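Local coordinates for E2A dna-binding protein (Human adenovirus 5, PDB 2WB0) that binds single-stranded DNA and, by forming multimers, unwinds the template without ATP during the elongation phase of viral strand-displacement replication, at residues P220-C225 with P292-F296; A7-G11 with F82-Y87; C102-E108 with Q193-K197; V45-L50 with M309-L313. Residue numbers count along the deposited sequence, not the author numbering.

Interaction 1: P220-C225 with P292-F296; sequences PLRCEC and PNCDF. With ZN (zinc ion), chain C.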
loop_
_atom_site.group_PDB
_atom_site.type_symbol
_atom_site.label_atom_id
_atom_site.label_comp_id
_atom_site.label_asym_id
_atom_site.label_seq_id
_atom_site.Cartn_x
_atom_site.Cartn_y
_atom_site.Cartn_z
ATOM N N PRO A 220 -1.735 1.295 1.292
ATOM C CA PRO A 220 -1.734 2.688 0.873
ATOM C C PRO A 220 -2.929 3.027 -0.023
ATOM O O PRO A 220 -3.327 2.186 -0.851
ATOM C CB PRO A 220 -0.413 2.818 0.082
ATOM C CG PRO A 220 -0.272 1.394 -0.553
ATOM C CD PRO A 220 -0.842 0.427 0.488
ATOM N N LEU A 221 -3.442 4.260 0.137
ATOM C CA LEU A 221 -4.447 4.847 -0.727
ATOM C C LEU A 221 -3.810 5.766 -1.737
ATOM O O LEU A 221 -4.471 6.111 -2.755
ATOM C CB LEU A 221 -5.483 5.622 0.074
ATOM C CG LEU A 221 -6.425 4.792 0.912
ATOM C CD1 LEU A 221 -7.456 5.785 1.396
ATOM C CD2 LEU A 221 -7.094 3.703 0.114
ATOM N N ARG A 222 -2.520 6.110 -1.520
ATOM C CA ARG A 222 -1.875 7.070 -2.419
ATOM C C ARG A 222 -0.499 6.646 -2.810
ATOM O O ARG A 222 0.296 6.210 -1.968
ATOM C CB ARG A 222 -1.729 8.448 -1.726
ATOM C CG ARG A 222 -3.061 8.891 -1.082
ATOM C CD ARG A 222 -3.028 10.354 -0.579
ATOM N NE ARG A 222 -2.007 10.704 0.415
ATOM C CZ ARG A 222 -2.257 11.141 1.647
ATOM N NH1 ARG A 222 -3.514 11.131 2.176
ATOM N NH2 ARG A 222 -1.202 11.493 2.410
ATOM N N CYS A 223 -0.218 6.753 -4.095
ATOM C CA CYS A 223 1.135 6.577 -4.581
ATOM C C CYS A 223 1.620 8.036 -4.847
ATOM O O CYS A 223 1.070 8.956 -4.290
ATOM C CB CYS A 223 1.197 5.679 -5.801
ATOM S SG CYS A 223 0.299 6.375 -7.233
ATOM N N GLU A 224 2.649 8.251 -5.658
ATOM C CA GLU A 224 3.103 9.622 -5.959
ATOM C C GLU A 224 2.082 10.342 -6.788
ATOM O O GLU A 224 1.872 11.553 -6.609
ATOM C CB GLU A 224 4.390 9.547 -6.784
ATOM C CG GLU A 224 5.492 8.884 -5.980
ATOM C CD GLU A 224 6.872 8.814 -6.720
ATOM O OE1 GLU A 224 7.154 9.705 -7.593
ATOM O OE2 GLU A 224 7.643 7.837 -6.419
ATOM N N CYS A 225 1.391 9.584 -7.670
ATOM C CA CYS A 225 0.466 10.200 -8.606
ATOM C C CYS A 225 -0.701 10.934 -7.957
ATOM O O CYS A 225 -1.136 11.947 -8.501
ATOM C CB CYS A 225 -0.081 9.164 -9.630
ATOM S SG CYS A 225 1.237 8.178 -10.438
ATOM N N PRO A 292 -0.222 9.676 -15.623
ATOM C CA PRO A 292 0.941 9.586 -14.716
ATOM C C PRO A 292 1.223 8.134 -14.317
ATOM O O PRO A 292 0.302 7.301 -14.327
ATOM C CB PRO A 292 0.462 10.355 -13.497
ATOM C CG PRO A 292 -1.096 10.038 -13.459
ATOM C CD PRO A 292 -1.475 10.051 -14.913
ATOM N N ASN A 293 2.481 7.825 -13.981
ATOM C CA ASN A 293 2.825 6.551 -13.344
ATOM C C ASN A 293 4.066 6.805 -12.506
ATOM O O ASN A 293 4.784 7.758 -12.771
ATOM C CB ASN A 293 3.077 5.415 -14.321
ATOM C CG ASN A 293 4.344 5.607 -15.133
ATOM O OD1 ASN A 293 4.317 6.212 -16.206
ATOM N ND2 ASN A 293 5.444 5.079 -14.643
ATOM N N CYS A 294 4.259 6.046 -11.430
ATOM C CA CYS A 294 5.389 6.348 -10.588
ATOM C C CYS A 294 6.044 5.030 -10.172
ATOM O O CYS A 294 5.470 3.984 -10.444
ATOM C CB CYS A 294 4.945 7.178 -9.436
ATOM S SG CYS A 294 3.888 6.226 -8.259
ATOM N N ASP A 295 7.170 5.090 -9.466
ATOM C CA ASP A 295 7.897 3.879 -9.097
ATOM C C ASP A 295 7.544 3.415 -7.633
ATOM O O ASP A 295 8.274 2.608 -7.028
ATOM C CB ASP A 295 9.409 4.138 -9.248
ATOM C CG ASP A 295 9.934 5.312 -8.336
ATOM O OD1 ASP A 295 9.222 5.759 -7.365
ATOM O OD2 ASP A 295 11.094 5.803 -8.558
ATOM N N PHE A 296 6.426 3.905 -7.067
ATOM C CA PHE A 296 6.039 3.462 -5.731
ATOM C C PHE A 296 6.027 1.919 -5.641
ATOM O O PHE A 296 5.416 1.240 -6.498
ATOM C CB PHE A 296 4.652 4.058 -5.455
ATOM C CG PHE A 296 4.093 3.785 -4.047
ATOM C CD1 PHE A 296 4.224 4.740 -3.030
ATOM C CD2 PHE A 296 3.353 2.630 -3.795
ATOM C CE1 PHE A 296 3.685 4.479 -1.717
ATOM C CE2 PHE A 296 2.749 2.349 -2.474
ATOM C CZ PHE A 296 2.927 3.248 -1.445
HETATM ZN ZN ZN C . 1.741 6.302 -9.117
HETATM O O HOH W 1 8.260 7.768 -9.812
HETATM O O HOH W 2 6.711 9.908 -10.994
#
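The apolar centre of this zinc site is the buried ring of F296. It receives the CA of C223 over one face, a CH-pi contact 4.3 Å from the centroid, while its CZ lies 3.7 Å from CB of P220; T66, M70 and R73 of helix 64-83 and F275 also touch it. A second, more exposed apolar patch forms where CB of C225 meets CG of P292 at 4.1 Å. Between the two patches sit the thiolates. The backbone N of E224 donates a weak hydrogen bond to SG of C294 (3.5 Å), and the same sulfur weakly accepts from N of F296 (3.6 Å), so backbone NH groups help to offset its negative charge. Farther out, OE2 of E224 and OD1 of D295 come within 2.8 Å although both are acceptors; K65 forms salt bridges to both and relieves the repulsion. A water joins OE1 of E224 to N of D295. The zinc is held by SG of C223 (2.4 Å), C225 (2.4 Å) and C294 (2.3 Å), with C277 as fourth ligand: a structural-type four-cysteine site in which a C-x-C pair is completed by cysteines distant in sequence.

Interaction 2: A7-G11 with F82-Y87; sequences AWEKG and FAEVTY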
loop_
_atom_site.group_PDB
_atom_site.type_symbol
_atom_site.label_atom_id
_atom_site.label_comp_id
_atom_site.label_asym_id
_atom_site.label_seq_id
_atom_site.Cartn_x
_atom_site.Cartn_y
_atom_site.Cartn_z
ATOM N N ALA A 7 -0.911 24.860 18.285
ATOM C CA ALA A 7 -0.523 23.535 17.818
ATOM C C ALA A 7 0.629 23.575 16.775
ATOM O O ALA A 7 1.665 22.861 16.910
ATOM C CB ALA A 7 -1.722 22.895 17.286
ATOM N N TRP A 8 0.505 24.462 15.774
ATOM C CA TRP A 8 1.582 24.649 14.808
ATOM C C TRP A 8 2.957 24.919 15.426
ATOM O O TRP A 8 3.960 24.251 15.071
ATOM C CB TRP A 8 1.211 25.720 13.758
ATOM C CG TRP A 8 2.191 25.821 12.617
ATOM C CD1 TRP A 8 2.101 25.147 11.409
ATOM C CD2 TRP A 8 3.359 26.631 12.541
ATOM N NE1 TRP A 8 3.139 25.508 10.601
ATOM C CE2 TRP A 8 3.928 26.413 11.260
ATOM C CE3 TRP A 8 3.992 27.534 13.425
ATOM C CZ2 TRP A 8 5.072 27.057 10.835
ATOM C CZ3 TRP A 8 5.165 28.175 12.996
ATOM C CH2 TRP A 8 5.709 27.918 11.736
ATOM N N GLU A 9 3.053 25.849 16.384
ATOM C CA GLU A 9 4.353 26.074 16.970
ATOM C C GLU A 9 4.858 24.812 17.757
ATOM O O GLU A 9 6.013 24.528 17.755
ATOM C CB GLU A 9 4.330 27.307 17.906
ATOM C CG GLU A 9 4.415 28.664 17.188
ATOM C CD GLU A 9 4.329 29.845 18.210
ATOM O OE1 GLU A 9 3.216 30.047 18.767
ATOM O OE2 GLU A 9 5.377 30.495 18.455
ATOM N N LYS A 10 3.954 24.096 18.401
ATOM C CA LYS A 10 4.341 22.924 19.204
ATOM C C LYS A 10 4.886 21.827 18.245
ATOM O O LYS A 10 5.991 21.293 18.447
ATOM C CB LYS A 10 3.147 22.439 19.981
ATOM C CG LYS A 10 3.352 21.074 20.617
ATOM C CD LYS A 10 2.238 20.703 21.518
ATOM C CE LYS A 10 2.666 19.536 22.398
ATOM N NZ LYS A 10 1.421 18.878 22.843
ATOM N N GLY A 11 4.149 21.568 17.156
ATOM C CA GLY A 11 4.626 20.707 16.044
ATOM C C GLY A 11 5.978 21.101 15.533
ATOM O O GLY A 11 6.892 20.244 15.359
ATOM N N PHE A 82 0.872 14.459 17.918
ATOM C CA PHE A 82 1.541 14.999 19.111
ATOM C C PHE A 82 1.107 16.462 19.329
ATOM O O PHE A 82 0.644 16.865 20.440
ATOM C CB PHE A 82 3.045 14.936 18.945
ATOM C CG PHE A 82 3.836 15.680 20.003
ATOM C CD1 PHE A 82 3.950 15.165 21.309
ATOM C CD2 PHE A 82 4.584 16.786 19.669
ATOM C CE1 PHE A 82 4.712 15.820 22.271
ATOM C CE2 PHE A 82 5.376 17.466 20.642
ATOM C CZ PHE A 82 5.439 16.974 21.938
ATOM N N ALA A 83 1.306 17.237 18.261
ATOM C CA ALA A 83 1.039 18.699 18.244
ATOM C C ALA A 83 -0.447 19.091 18.221
ATOM O O ALA A 83 -0.789 20.255 18.460
ATOM C CB ALA A 83 1.720 19.286 17.063
ATOM N N GLU A 84 -1.301 18.140 17.900
ATOM C CA GLU A 84 -2.701 18.376 17.610
ATOM C C GLU A 84 -2.924 19.329 16.429
ATOM O O GLU A 84 -3.816 20.222 16.471
ATOM C CB GLU A 84 -3.419 18.870 18.864
ATOM C CG GLU A 84 -3.173 17.955 20.083
ATOM C CD GLU A 84 -4.152 18.285 21.187
ATOM O OE1 GLU A 84 -3.766 19.032 22.103
ATOM O OE2 GLU A 84 -5.316 17.865 21.083
ATOM N N VAL A 85 -2.110 19.160 15.388
ATOM C CA VAL A 85 -2.375 19.829 14.147
ATOM C C VAL A 85 -2.991 18.865 13.158
ATOM O O VAL A 85 -2.543 17.749 13.083
ATOM C CB VAL A 85 -1.186 20.658 13.571
ATOM C CG1 VAL A 85 -0.038 20.838 14.514
ATOM C CG2 VAL A 85 -0.788 20.294 12.071
ATOM N N THR A 86 -4.056 19.270 12.466
ATOM C CA THR A 86 -4.625 18.468 11.371
ATOM C C THR A 86 -4.929 19.464 10.251
ATOM O O THR A 86 -5.371 20.632 10.523
ATOM C CB THR A 86 -5.921 17.774 11.792
ATOM O OG1 THR A 86 -6.852 18.785 12.119
ATOM C CG2 THR A 86 -5.767 17.009 13.102
ATOM N N TYR A 87 -4.667 19.043 9.015
ATOM C CA TYR A 87 -5.056 19.836 7.865
ATOM C C TYR A 87 -6.182 19.062 7.226
ATOM O O TYR A 87 -5.995 17.925 6.784
ATOM C CB TYR A 87 -3.911 19.981 6.885
ATOM C CG TYR A 87 -2.701 20.741 7.495
ATOM C CD1 TYR A 87 -2.591 22.137 7.401
ATOM C CD2 TYR A 87 -1.690 20.064 8.148
ATOM C CE1 TYR A 87 -1.480 22.778 7.907
ATOM C CE2 TYR A 87 -0.597 20.713 8.685
ATOM C CZ TYR A 87 -0.507 22.089 8.571
ATOM O OH TYR A 87 0.578 22.781 9.097
HETATM O O HOH W 3 0.861 15.688 22.844
#
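How a helix end can be packed against the start of another is illustrated by the chain from F82 to Y87, which leaves helix 64-83 alongside the first turn of helix 7-21. F82 comes first. The ammonium of K10 lies over one face of its ring, with NZ 4.5 Å from the centroid in a cation-pi contact, and CE of K10 adds a CH-pi contact at 4.0 Å. The same NZ donates a hydrogen bond to the backbone O of F82 (3.2 Å), and a water bridges these two atoms as well. A83 follows at the tightest point: its CB is 3.3 Å from N of G11, and the CA atoms of A83 and G11 are just 4.7 Å apart, a spacing open to a glycine because a CB there would crowd that of A83. The O of A83 also approaches CB of A7 at 3.0 Å. E84, with positive phi, is the C-prime residue of a Schellman motif that ends the helix and redirects the chain. V85 then sets CG1 against CB of A7 (3.8 Å), and Y87 brings OH to 3.6 Å from CD1 of W8, at the edge of the indole; that OH also makes a weak hydrogen bond to the carbonyl of L34. Around this junction, the loop following helix 26-31 supplies L34, which touches W8 and V85, and K33, whose carbonyl accepts from W8 NE1, while F318, beyond helix 300-315, meets the ring of F82.

Interaction 3: C102-E108 with Q193-K197; sequences CAEIEGE and QVAFK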
loop_
_atom_site.group_PDB
_atom_site.type_symbol
_atom_site.label_atom_id
_atom_site.label_comp_id
_atom_site.label_asym_id
_atom_site.label_seq_id
_atom_site.Cartn_x
_atom_site.Cartn_y
_atom_site.Cartn_z
ATOM N N CYS A 102 -10.105 -11.934 3.062
ATOM C CA CYS A 102 -9.513 -12.745 1.987
ATOM C C CYS A 102 -8.755 -13.968 2.510
ATOM O O CYS A 102 -8.287 -14.814 1.721
ATOM C CB CYS A 102 -8.573 -11.894 1.113
ATOM S SG CYS A 102 -9.444 -10.765 -0.002
ATOM N N ALA A 103 -8.643 -14.092 3.820
ATOM C CA ALA A 103 -8.046 -15.330 4.357
ATOM C C ALA A 103 -8.992 -16.083 5.266
ATOM O O ALA A 103 -8.507 -16.843 6.103
ATOM C CB ALA A 103 -6.784 -15.056 5.161
ATOM N N GLU A 104 -10.289 -15.885 5.156
ATOM C CA GLU A 104 -11.275 -16.479 6.118
ATOM C C GLU A 104 -11.882 -17.764 5.519
ATOM O O GLU A 104 -12.185 -18.738 6.240
ATOM C CB GLU A 104 -12.394 -15.483 6.327
ATOM C CG GLU A 104 -13.167 -15.447 7.636
ATOM C CD GLU A 104 -13.892 -14.082 7.808
ATOM O OE1 GLU A 104 -13.722 -13.399 8.862
ATOM O OE2 GLU A 104 -14.607 -13.655 6.872
ATOM N N ILE A 105 -12.131 -17.730 4.233
ATOM C CA ILE A 105 -12.788 -18.828 3.567
ATOM C C ILE A 105 -11.868 -19.390 2.494
ATOM O O ILE A 105 -11.430 -18.695 1.568
ATOM C CB ILE A 105 -14.122 -18.366 2.884
ATOM C CG1 ILE A 105 -14.992 -17.514 3.838
ATOM C CG2 ILE A 105 -14.788 -19.530 2.113
ATOM C CD1 ILE A 105 -16.374 -17.993 4.074
ATOM N N GLU A 106 -11.647 -20.689 2.581
ATOM C CA GLU A 106 -10.781 -21.368 1.607
ATOM C C GLU A 106 -11.170 -21.131 0.145
ATOM O O GLU A 106 -12.326 -21.324 -0.249
ATOM C CB GLU A 106 -10.628 -22.861 1.986
ATOM C CG GLU A 106 -9.386 -23.489 1.382
ATOM C CD GLU A 106 -8.035 -22.905 1.952
ATOM O OE1 GLU A 106 -7.045 -22.997 1.182
ATOM O OE2 GLU A 106 -7.943 -22.375 3.123
ATOM N N GLY A 107 -10.204 -20.643 -0.651
ATOM C CA GLY A 107 -10.392 -20.390 -2.062
ATOM C C GLY A 107 -11.145 -19.119 -2.357
ATOM O O GLY A 107 -11.338 -18.757 -3.531
ATOM N N GLU A 108 -11.614 -18.424 -1.320
ATOM C CA GLU A 108 -12.460 -17.258 -1.573
ATOM C C GLU A 108 -11.698 -15.939 -1.388
ATOM O O GLU A 108 -11.122 -15.718 -0.301
ATOM C CB GLU A 108 -13.686 -17.303 -0.663
ATOM C CG GLU A 108 -14.738 -16.194 -0.953
ATOM C CD GLU A 108 -15.904 -16.344 -0.019
ATOM O OE1 GLU A 108 -16.584 -17.377 -0.182
ATOM O OE2 GLU A 108 -16.086 -15.468 0.873
ATOM N N GLN A 193 -4.568 -15.705 -2.449
ATOM C CA GLN A 193 -4.964 -16.059 -1.109
ATOM C C GLN A 193 -3.734 -16.389 -0.259
ATOM O O GLN A 193 -3.673 -16.029 0.890
ATOM C CB GLN A 193 -5.988 -17.182 -1.031
ATOM C CG GLN A 193 -6.451 -17.369 0.486
ATOM C CD GLN A 193 -7.802 -18.105 0.618
ATOM O OE1 GLN A 193 -8.855 -17.504 0.986
ATOM N NE2 GLN A 193 -7.776 -19.411 0.332
ATOM N N VAL A 194 -2.753 -17.054 -0.824
ATOM C CA VAL A 194 -1.499 -17.270 -0.047
ATOM C C VAL A 194 -0.969 -15.952 0.525
ATOM O O VAL A 194 -0.624 -15.886 1.693
ATOM C CB VAL A 194 -0.439 -17.939 -0.912
ATOM C CG1 VAL A 194 0.914 -17.942 -0.162
ATOM C CG2 VAL A 194 -0.831 -19.376 -1.205
ATOM N N ALA A 195 -0.915 -14.878 -0.286
ATOM C CA ALA A 195 -0.382 -13.562 0.184
ATOM C C ALA A 195 -1.223 -12.890 1.286
ATOM O O ALA A 195 -0.689 -12.187 2.205
ATOM C CB ALA A 195 -0.266 -12.600 -1.037
ATOM N N PHE A 196 -2.538 -13.040 1.197
ATOM C CA PHE A 196 -3.366 -12.587 2.313
ATOM C C PHE A 196 -3.184 -13.435 3.582
ATOM O O PHE A 196 -3.209 -12.905 4.684
ATOM C CB PHE A 196 -4.850 -12.480 1.933
ATOM C CG PHE A 196 -5.181 -11.247 1.032
ATOM C CD1 PHE A 196 -5.510 -10.019 1.580
ATOM C CD2 PHE A 196 -5.182 -11.380 -0.331
ATOM C CE1 PHE A 196 -5.840 -8.933 0.794
ATOM C CE2 PHE A 196 -5.496 -10.264 -1.172
ATOM C CZ PHE A 196 -5.829 -9.033 -0.563
ATOM N N LYS A 197 -2.993 -14.743 3.415
ATOM C CA LYS A 197 -2.726 -15.578 4.601
ATOM C C LYS A 197 -1.411 -15.168 5.239
ATOM O O LYS A 197 -1.255 -15.231 6.473
ATOM C CB LYS A 197 -2.658 -17.067 4.203
ATOM C CG LYS A 197 -4.090 -17.674 4.062
ATOM C CD LYS A 197 -4.009 -19.178 3.667
ATOM C CE LYS A 197 -5.324 -19.923 3.930
ATOM N NZ LYS A 197 -5.408 -21.136 3.061
#
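A loop can be fastened to a helix by charge at one end and by an aromatic ring at the other, and the type II beta turn I105-E108, together with the residues leading into it, does this against helix 189-206, part of the first zinc-binding region. The turn satisfies its own backbone first: N of E108 donates to O of I105 at 2.9 Å, with G107 at the positive-phi position. From this turn E106 reaches back to the helix, although its CB points away. Its carboxylate forms a salt bridge with K197, NZ donating to OE2 at 2.8 Å and, more weakly, to OE1 at 3.1 Å. The neighbouring acidic residue E108 turns instead to K110, its salt-bridge partner, and the carbonyl of G107 accepts from R164. Q193 extends its side chain into the concave side of the loop, close to the backbone of C102, I105, G107 and E108, and loses more surface to this contact than any other residue. On the helix itself, N of K197 is satisfied by O of Q193 (2.9 Å). The backbone N of C102 donates to the imidazole of H100, whose ring also meets F196. Away from the salt bridge, CB of A103 rests on CG of K197 at 3.9 Å. C102 is buried over one face of the F196 ring, its CB making a CH-pi contact 3.6 Å from the centroid and its SG a sulfur-aromatic contact at 4.0 Å, the sulfur only 8° off the ring normal.

Interaction 4: V45-L50 with M309-L313; sequences VCKTWL and MVRSL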
loop_
_atom_site.group_PDB
_atom_site.type_symbol
_atom_site.label_atom_id
_atom_site.label_comp_id
_atom_site.label_asym_id
_atom_site.label_seq_id
_atom_site.Cartn_x
_atom_site.Cartn_y
_atom_site.Cartn_z
ATOM N N VAL A 45 14.963 12.361 8.366
ATOM C CA VAL A 45 15.085 11.868 9.730
ATOM C C VAL A 45 15.081 10.314 9.783
ATOM O O VAL A 45 15.992 9.635 10.377
ATOM C CB VAL A 45 13.961 12.441 10.623
ATOM C CG1 VAL A 45 13.951 11.778 11.972
ATOM C CG2 VAL A 45 14.135 13.998 10.762
ATOM N N CYS A 46 14.081 9.738 9.115
ATOM C CA CYS A 46 13.916 8.312 9.209
ATOM C C CYS A 46 15.123 7.594 8.560
ATOM O O CYS A 46 15.609 6.601 9.094
ATOM C CB CYS A 46 12.604 7.953 8.504
ATOM S SG CYS A 46 11.141 8.539 9.411
ATOM N N LYS A 47 15.548 8.062 7.382
ATOM C CA LYS A 47 16.610 7.408 6.635
ATOM C C LYS A 47 17.896 7.494 7.459
ATOM O O LYS A 47 18.668 6.540 7.577
ATOM C CB LYS A 47 16.800 8.118 5.283
ATOM C CG LYS A 47 17.903 7.529 4.378
ATOM C CD LYS A 47 17.597 6.055 3.963
ATOM C CE LYS A 47 18.661 5.399 2.967
ATOM N NZ LYS A 47 18.065 4.157 2.253
ATOM N N THR A 48 18.120 8.653 8.067
ATOM C CA THR A 48 19.270 8.801 8.946
ATOM C C THR A 48 19.224 7.812 10.129
ATOM O O THR A 48 20.248 7.143 10.420
ATOM C CB THR A 48 19.484 10.296 9.395
ATOM O OG1 THR A 48 19.499 11.109 8.227
ATOM C CG2 THR A 48 20.820 10.493 10.072
ATOM N N TRP A 49 18.045 7.664 10.755
ATOM C CA TRP A 49 17.890 6.736 11.880
ATOM C C TRP A 49 18.107 5.249 11.434
ATOM O O TRP A 49 18.759 4.432 12.127
ATOM C CB TRP A 49 16.547 6.985 12.561
ATOM C CG TRP A 49 16.143 5.984 13.641
ATOM C CD1 TRP A 49 16.473 6.042 14.964
ATOM C CD2 TRP A 49 15.279 4.849 13.499
ATOM N NE1 TRP A 49 15.893 5.004 15.657
ATOM C CE2 TRP A 49 15.135 4.263 14.788
ATOM C CE3 TRP A 49 14.616 4.250 12.405
ATOM C CZ2 TRP A 49 14.372 3.091 15.023
ATOM C CZ3 TRP A 49 13.835 3.091 12.649
ATOM C CH2 TRP A 49 13.714 2.530 13.953
ATOM N N LEU A 50 17.605 4.928 10.254
ATOM C CA LEU A 50 17.848 3.615 9.624
ATOM C C LEU A 50 19.351 3.359 9.376
ATOM O O LEU A 50 19.863 2.334 9.800
ATOM C CB LEU A 50 17.113 3.579 8.328
ATOM C CG LEU A 50 15.820 2.800 8.078
ATOM C CD1 LEU A 50 15.037 2.095 9.254
ATOM C CD2 LEU A 50 14.967 3.412 6.939
ATOM N N MET A 309 8.560 0.622 12.811
ATOM C CA MET A 309 9.860 1.173 13.057
ATOM C C MET A 309 9.709 2.690 13.377
ATOM O O MET A 309 10.509 3.240 14.145
ATOM C CB MET A 309 10.799 0.925 11.864
ATOM C CG MET A 309 11.078 -0.612 11.737
ATOM S SD MET A 309 12.241 -0.972 10.438
ATOM C CE MET A 309 13.801 -0.531 11.193
ATOM N N VAL A 310 8.719 3.354 12.787
ATOM C CA VAL A 310 8.492 4.772 13.214
ATOM C C VAL A 310 8.123 4.821 14.721
ATOM O O VAL A 310 8.584 5.731 15.476
ATOM C CB VAL A 310 7.480 5.512 12.275
ATOM C CG1 VAL A 310 6.885 6.790 12.934
ATOM C CG2 VAL A 310 8.188 5.930 10.984
ATOM N N ARG A 311 7.310 3.884 15.160
ATOM C CA ARG A 311 6.908 3.854 16.557
ATOM C C ARG A 311 8.202 3.715 17.417
ATOM O O ARG A 311 8.368 4.437 18.397
ATOM C CB ARG A 311 5.847 2.770 16.812
ATOM C CG ARG A 311 4.504 3.009 16.186
ATOM C CD ARG A 311 3.491 1.906 16.486
ATOM N NE ARG A 311 2.134 2.199 16.040
ATOM C CZ ARG A 311 1.230 1.297 15.698
ATOM N NH1 ARG A 311 1.520 -0.024 15.696
ATOM N NH2 ARG A 311 0.044 1.721 15.268
ATOM N N SER A 312 9.158 2.874 17.000
ATOM C CA SER A 312 10.439 2.765 17.689
ATOM C C SER A 312 11.236 4.061 17.724
ATOM O O SER A 312 11.720 4.462 18.775
ATOM C CB SER A 312 11.317 1.628 17.134
ATOM O OG SER A 312 10.710 0.405 17.487
ATOM N N LEU A 313 11.376 4.700 16.576
ATOM C CA LEU A 313 12.078 5.982 16.438
ATOM C C LEU A 313 11.450 7.013 17.332
ATOM O O LEU A 313 12.189 7.801 17.997
ATOM C CB LEU A 313 12.028 6.470 14.962
ATOM C CG LEU A 313 12.445 7.878 14.516
ATOM C CD1 LEU A 313 13.717 8.382 15.184
ATOM C CD2 LEU A 313 12.642 7.862 12.905
#
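Helices that cross nearly at right angles share a compact patch, and where their axes stay far apart large side chains fill the gap. The axes of segments 45-50 and 309-313, on helices 40-53 and 300-315, cross at 86° and approach to 11.2 Å, and W49 and L313 take up most of that gap. The indole of W49 pushes between M309, S312 and L313: its CH2 reaches the O of M309 at 3.3 Å, CZ3 lies 3.8 Å from CB of M309, and CZ2 is 4.0 Å from CB of S312. In return L313 enters a hollow formed by V45, C46 and W49. Its CD1 sits over the five-membered ring, 3.8 Å from the centroid, and its CD2 is 3.9 Å from SG of C46 and 4.2 Å from CG1 of V45. Beside the indole, CE of M309 meets CD1 of L50 (3.5 Å). The indole NE1 is satisfied by E316. Helix 64-83 packs alongside, M71 touching C46 and L50 and Y78 touching V310.

How the interactions relate
Of the four contacts, interaction 4 closes the longest loop, joining the N-terminal all-alpha part to helix 300-315, and interactions 3 and 1 are nested within it, in that order. Interaction 2 closes before either of these opens, but its segments alternate with those of interaction 4. Helix 64-83 links three contacts: its end takes part in interaction 2, its side touches interaction 4, and it covers F296 in interaction 1. Helix 189-206 of interaction 3 packs on strands 242-246 and 271-276, the latter also contacting interaction 1. Centres lie from about 20 Å (2 and 4) to about 40 Å (2 and 3) apart. Interaction 4 and helix 64-83 thus join helical and zinc-binding regions, whereas interactions 2 and 3 each fasten neighbouring parts of their own region.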